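Local coordinates for protein beta-1,4-mannanase (Aplysia kurodai, PDB 3VUP) that probably hydrolyses the beta-1,4-linked mannose backbone of mannan, working as a TIM-barrel enzyme of the sea hare's digestive fluid, at residues K139-I144 and A208-T213; T303-F308 and I335-D340. All coordinates share one frame; numbering follows the deposited sequence.

Interaction 1. Residues K139-I144 and A208-T213; sequences KALKPI and ADAIKT. With SO4 (sulfate ion), chain H.
Leu141 and Ile211 meet in the buried, apolar part of this helix-helix contact, their side chains crossing at about a right angle. With its CG anti to the backbone N (chi1 -178°), Leu141 sends both methyls across, and CD2 comes to 4.1 Å from Ile211 CG1. The same CD2 lies 4.2 Å from Ala210 CB, whose bond from CA points toward the other helix. This small side chain suits the close backbones, Lys142 CA lying 6.6 Å from Ala210 CA, and the axes of the two short segments cross at -34°.

Lys142 supplies both a greasy and a charged contact. Its extended chain runs alongside the methyl of Ala210, CE packing 3.8 Å from Ala210 CB, and carries the ammonium beyond the helix to a sulfate ion, probably taken up from the crystallisation liquor. There Lys142 NZ donates a hydrogen bond of 2.6 Å to sulfate O4. Gln134 and Lys251 also donate to the ion, which probably offsets the charges of both lysines. Replacing Lys142 by an alanine would probably strip part of the aliphatic cover from the Ala210 methyl and leave the sulfate with one charged partner fewer.

Within helix 130-147 the hydrogen bonding is irregular: the turn at 139-141 is of the wider pi type, and the N of Pro143, having no hydrogen to give, makes no bond to the turn before. The regular pattern is resumed by Ile144 N, which donates to Ala140 O at 3.0 Å.

Helices 130-147 and 197-214 are neighbours in the outer layer of the barrel, following strands 105-112 and 157-161. Ile211 packs onto Trp157 and Leu159 of strand 157-161, while Ile144, turned elsewhere, reaches Met88, Leu89 and Met92 of helix 88-101.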
loop_
_atom_site.group_PDB
_atom_site.type_symbol
_atom_site.label_atom_id
_atom_site.label_comp_id
_atom_site.label_asym_id
_atom_site.label_seq_id
_atom_site.Cartn_x
_atom_site.Cartn_y
_atom_site.Cartn_z
ATOM N N LYS A 139 -12.286 17.268 -2.649
ATOM C CA LYS A 139 -11.641 18.319 -1.865
ATOM C C LYS A 139 -10.208 18.007 -1.430
ATOM O O LYS A 139 -9.459 18.924 -1.081
ATOM C CB LYS A 139 -12.485 18.674 -0.637
ATOM C CG LYS A 139 -13.816 19.322 -0.962
ATOM C CD LYS A 139 -13.620 20.771 -1.389
ATOM C CE LYS A 139 -14.930 21.542 -1.410
ATOM N NZ LYS A 139 -14.693 23.016 -1.383
ATOM N N ALA A 140 -9.835 16.729 -1.419
ATOM C CA ALA A 140 -8.502 16.340 -0.956
ATOM C C ALA A 140 -7.724 15.476 -1.940
ATOM O O ALA A 140 -6.604 15.814 -2.299
ATOM C CB ALA A 140 -8.568 15.675 0.420
ATOM N N LEU A 141 -8.298 14.349 -2.354
ATOM C CA LEU A 141 -7.525 13.394 -3.150
ATOM C C LEU A 141 -7.142 13.952 -4.517
ATOM O O LEU A 141 -5.965 13.934 -4.890
ATOM C CB LEU A 141 -8.281 12.073 -3.301
ATOM C CG LEU A 141 -7.538 10.988 -4.084
ATOM C CD1 LEU A 141 -6.212 10.608 -3.431
ATOM C CD2 LEU A 141 -8.430 9.771 -4.213
ATOM N N LYS A 142 -8.126 14.432 -5.271
ATOM C CA LYS A 142 -7.810 14.981 -6.578
ATOM C C LYS A 142 -6.814 16.157 -6.495
ATOM O O LYS A 142 -5.855 16.194 -7.264
ATOM C CB LYS A 142 -9.070 15.308 -7.394
ATOM C CG LYS A 142 -9.833 14.068 -7.876
ATOM C CD LYS A 142 -11.102 14.461 -8.615
ATOM C CE LYS A 142 -11.810 13.268 -9.226
ATOM N NZ LYS A 142 -12.917 13.717 -10.112
ATOM N N PRO A 143 -7.012 17.108 -5.559
ATOM C CA PRO A 143 -5.993 18.163 -5.465
ATOM C C PRO A 143 -4.581 17.651 -5.167
ATOM O O PRO A 143 -3.616 18.144 -5.751
ATOM C CB PRO A 143 -6.517 19.040 -4.326
ATOM C CG PRO A 143 -8.012 18.902 -4.443
ATOM C CD PRO A 143 -8.235 17.464 -4.811
ATOM N N ILE A 144 -4.460 16.665 -4.287
ATOM C CA ILE A 144 -3.148 16.101 -3.984
ATOM C C ILE A 144 -2.532 15.425 -5.214
ATOM O O ILE A 144 -1.382 15.692 -5.578
ATOM C CB ILE A 144 -3.220 15.108 -2.804
ATOM C CG1 ILE A 144 -3.526 15.851 -1.496
ATOM C CG2 ILE A 144 -1.920 14.314 -2.703
ATOM C CD1 ILE A 144 -3.948 14.936 -0.365
ATOM N N ALA A 208 -9.381 4.814 -6.716
ATOM C CA ALA A 208 -8.500 4.420 -7.802
ATOM C C ALA A 208 -8.862 5.141 -9.100
ATOM O O ALA A 208 -7.985 5.588 -9.829
ATOM C CB ALA A 208 -8.519 2.911 -7.994
ATOM N N ASP A 209 -10.160 5.260 -9.369
ATOM C CA ASP A 209 -10.613 5.919 -10.585
ATOM C C ASP A 209 -10.285 7.406 -10.549
ATOM O O ASP A 209 -9.846 7.978 -11.546
ATOM C CB ASP A 209 -12.110 5.701 -10.794
ATOM C CG ASP A 209 -12.611 6.294 -12.100
ATOM O OD1 ASP A 209 -12.524 5.619 -13.150
ATOM O OD2 ASP A 209 -13.115 7.435 -12.068
ATOM N N ALA A 210 -10.470 8.031 -9.393
ATOM C CA ALA A 210 -10.144 9.442 -9.247
ATOM C C ALA A 210 -8.661 9.693 -9.503
ATOM O O ALA A 210 -8.291 10.649 -10.188
ATOM C CB ALA A 210 -10.535 9.931 -7.865
ATOM N N ILE A 211 -7.812 8.831 -8.953
ATOM C CA ILE A 211 -6.376 8.966 -9.156
ATOM C C ILE A 211 -6.013 8.885 -10.638
ATOM O O ILE A 211 -5.296 9.735 -11.164
ATOM C CB ILE A 211 -5.593 7.926 -8.331
ATOM C CG1 ILE A 211 -5.720 8.236 -6.837
ATOM C CG2 ILE A 211 -4.122 7.877 -8.763
ATOM C CD1 ILE A 211 -5.249 7.127 -5.950
ATOM N N LYS A 212 -6.529 7.868 -11.317
ATOM C CA LYS A 212 -6.160 7.646 -12.712
ATOM C C LYS A 212 -6.936 8.479 -13.739
ATOM O O LYS A 212 -6.651 8.421 -14.936
ATOM C CB LYS A 212 -6.121 6.160 -13.040
ATOM C CG LYS A 212 -4.908 5.499 -12.394
ATOM C CD LYS A 212 -4.757 4.028 -12.747
ATOM C CE LYS A 212 -5.712 3.159 -11.947
ATOM N NZ LYS A 212 -5.509 1.720 -12.253
ATOM N N THR A 213 -7.908 9.252 -13.272
ATOM C CA THR A 213 -8.512 10.297 -14.093
ATOM C C THR A 213 -7.646 11.552 -14.000
ATOM O O THR A 213 -7.425 12.255 -14.980
ATOM C CB THR A 213 -9.947 10.658 -13.628
ATOM O OG1 THR A 213 -10.776 9.493 -13.631
ATOM C CG2 THR A 213 -10.567 11.697 -14.547
HETATM S S SO4 H . -16.048 11.742 -10.459
HETATM O O1 SO4 H . -16.210 11.908 -9.016
HETATM O O2 SO4 H . -16.461 10.394 -10.872
HETATM O O3 SO4 H . -16.863 12.722 -11.168
HETATM O O4 SO4 H . -14.643 11.954 -10.806
#

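Interaction 2. Residues T303-F308 and I335-D340; sequences TITQMF and ITNIKD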
loop_
_atom_site.group_PDB
_atom_site.type_symbol
_atom_site.label_atom_id
_atom_site.label_comp_id
_atom_site.label_asym_id
_atom_site.label_seq_id
_atom_site.Cartn_x
_atom_site.Cartn_y
_atom_site.Cartn_z
ATOM N N THR A 303 16.179 -15.856 8.100
ATOM C CA THR A 303 16.828 -14.576 8.361
ATOM C C THR A 303 16.241 -13.535 7.407
ATOM O O THR A 303 15.685 -13.886 6.374
ATOM C CB THR A 303 18.339 -14.632 8.103
ATOM O OG1 THR A 303 18.551 -14.853 6.706
ATOM C CG2 THR A 303 19.008 -15.726 8.926
ATOM N N ILE A 304 16.396 -12.250 7.724
ATOM C CA ILE A 304 15.890 -11.219 6.824
ATOM C C ILE A 304 16.548 -11.320 5.431
ATOM O O ILE A 304 15.906 -11.068 4.416
ATOM C CB ILE A 304 16.053 -9.806 7.432
ATOM C CG1 ILE A 304 15.160 -8.794 6.709
ATOM C CG2 ILE A 304 17.510 -9.383 7.435
ATOM C CD1 ILE A 304 13.672 -8.963 7.002
ATOM N N THR A 305 17.814 -11.725 5.372
ATOM C CA THR A 305 18.469 -11.891 4.076
ATOM C C THR A 305 17.816 -13.027 3.288
ATOM O O THR A 305 17.546 -12.893 2.091
ATOM C CB THR A 305 19.993 -12.104 4.225
ATOM O OG1 THR A 305 20.573 -10.923 4.793
ATOM C CG2 THR A 305 20.648 -12.362 2.880
ATOM N N GLN A 306 17.541 -14.138 3.961
ATOM C CA GLN A 306 16.829 -15.228 3.314
ATOM C C GLN A 306 15.470 -14.768 2.807
ATOM O O GLN A 306 15.021 -15.216 1.747
ATOM C CB GLN A 306 16.679 -16.425 4.249
ATOM C CG GLN A 306 17.979 -17.195 4.405
ATOM C CD GLN A 306 17.914 -18.229 5.503
ATOM O OE1 GLN A 306 17.249 -18.037 6.518
ATOM N NE2 GLN A 306 18.606 -19.336 5.307
ATOM N N MET A 307 14.816 -13.884 3.560
ATOM C CA MET A 307 13.489 -13.415 3.174
ATOM C C MET A 307 13.547 -12.566 1.904
ATOM O O MET A 307 12.778 -12.793 0.975
ATOM C CB MET A 307 12.815 -12.668 4.329
ATOM C CG MET A 307 12.588 -13.553 5.544
ATOM S SD MET A 307 11.754 -12.737 6.906
ATOM C CE MET A 307 10.054 -12.888 6.372
ATOM N N PHE A 308 14.455 -11.594 1.855
ATOM C CA PHE A 308 14.589 -10.777 0.648
ATOM C C PHE A 308 14.947 -11.627 -0.568
ATOM O O PHE A 308 14.387 -11.452 -1.654
ATOM C CB PHE A 308 15.612 -9.659 0.839
ATOM C CG PHE A 308 15.030 -8.397 1.429
ATOM C CD1 PHE A 308 14.438 -7.437 0.615
ATOM C CD2 PHE A 308 15.064 -8.170 2.794
ATOM C CE1 PHE A 308 13.909 -6.276 1.153
ATOM C CE2 PHE A 308 14.537 -7.013 3.335
ATOM C CZ PHE A 308 13.957 -6.067 2.518
ATOM N N ILE A 335 18.335 -5.922 2.077
ATOM C CA ILE A 335 18.280 -4.998 0.955
ATOM C C ILE A 335 19.636 -4.939 0.238
ATOM O O ILE A 335 19.705 -5.035 -0.988
ATOM C CB ILE A 335 17.840 -3.610 1.450
ATOM C CG1 ILE A 335 16.389 -3.674 1.939
ATOM C CG2 ILE A 335 18.020 -2.553 0.374
ATOM C CD1 ILE A 335 15.981 -2.502 2.794
ATOM N N THR A 336 20.716 -4.816 1.002
ATOM C CA THR A 336 22.051 -4.775 0.418
ATOM C C THR A 336 22.394 -6.077 -0.293
ATOM O O THR A 336 22.995 -6.071 -1.365
ATOM C CB THR A 336 23.105 -4.456 1.494
ATOM O OG1 THR A 336 22.891 -3.127 1.988
ATOM C CG2 THR A 336 24.504 -4.556 0.927
ATOM N N ASN A 337 21.995 -7.204 0.285
ATOM C CA ASN A 337 22.393 -8.485 -0.274
ATOM C C ASN A 337 21.846 -8.721 -1.676
ATOM O O ASN A 337 22.519 -9.323 -2.513
ATOM C CB ASN A 337 21.995 -9.630 0.647
ATOM C CG ASN A 337 22.518 -10.952 0.161
ATOM O OD1 ASN A 337 21.795 -11.734 -0.448
ATOM N ND2 ASN A 337 23.798 -11.195 0.395
ATOM N N ILE A 338 20.636 -8.240 -1.937
ATOM C CA ILE A 338 20.004 -8.505 -3.227
ATOM C C ILE A 338 20.208 -7.399 -4.255
ATOM O O ILE A 338 19.757 -7.538 -5.380
ATOM C CB ILE A 338 18.480 -8.822 -3.110
ATOM C CG1 ILE A 338 17.682 -7.597 -2.659
ATOM C CG2 ILE A 338 18.230 -10.025 -2.204
ATOM C CD1 ILE A 338 16.184 -7.732 -2.919
ATOM N N LYS A 339 20.905 -6.322 -3.888
ATOM C CA LYS A 339 20.872 -5.104 -4.701
ATOM C C LYS A 339 21.439 -5.269 -6.106
ATOM O O LYS A 339 21.083 -4.512 -7.007
ATOM C CB LYS A 339 21.536 -3.925 -3.986
ATOM C CG LYS A 339 23.045 -3.947 -3.981
ATOM C CD LYS A 339 23.553 -2.750 -3.200
ATOM C CE LYS A 339 25.060 -2.682 -3.206
ATOM N NZ LYS A 339 25.583 -1.558 -2.383
ATOM N N ASP A 340 22.317 -6.256 -6.282
ATOM C CA ASP A 340 22.986 -6.475 -7.554
ATOM C C ASP A 340 22.378 -7.622 -8.367
ATOM O O ASP A 340 22.930 -7.992 -9.403
ATOM C CB ASP A 340 24.490 -6.708 -7.336
ATOM C CG ASP A 340 24.782 -7.911 -6.442
ATOM O OD1 ASP A 340 23.830 -8.473 -5.847
ATOM O OD2 ASP A 340 25.969 -8.292 -6.327
#
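The backbone N of Ile335 sits over the centre of the Phe308 ring, 4.0 Å above its plane, so the aromatic face packs on main chain as well as on side chain. Ile335 extends the cover outward: with CG1 anti to the carbonyl carbon (chi1 -67°), it brings that atom to the far end of the ring, 3.5 Å from Phe308 CZ. Ile338 approaches the ring obliquely with CD1, 4.0 Å from Phe308 CD1, and at the ring edge, within its plane, lies Ile304 CG1 of the same helix.

Nearer the surface, Thr305 CG2 presses on the amide of Asn337, 3.6 Å from Asn337 OD1. That oxygen accepts a hydrogen bond from Asn309 ND2, while the threonine methyl makes only van der Waals contact with the amide.

A capping box starts helix 304-313: Gln306 N donates to Thr303 OG1 (3.0 Å) and Thr303 N to Gln306 OE1 (2.9 Å).

This helix follows strand 289-293 and packs against the end of helix 324-338, the last in the barrel. Phe308 also touches Ala319 and Ser321 of strand 318-322 and packs edge-to-face with Phe294, while Ile335 and Ile338 rest on Ser19 of strand 18-22, where the barrel closes.

From the N terminus, the chain first builds strands 18-22, 58-65 and 105-112 before interaction 1 joins helix 130-147 to helix 197-214. The loop it closes holds strand 157-161 and also Cys177, whose disulfide to Cys244 leaves that loop and so crosses the contact in sequence. After three further strands, interaction 2 closes a shorter loop of 26 residues around strand 318-322. The two contacts follow in series, neither nesting nor crossing. They lie on opposite sides of the chain's centre, their own centres about 35 Å apart, and each pairs successive helices of the outer layer: one midway round the barrel, the other beside its closure.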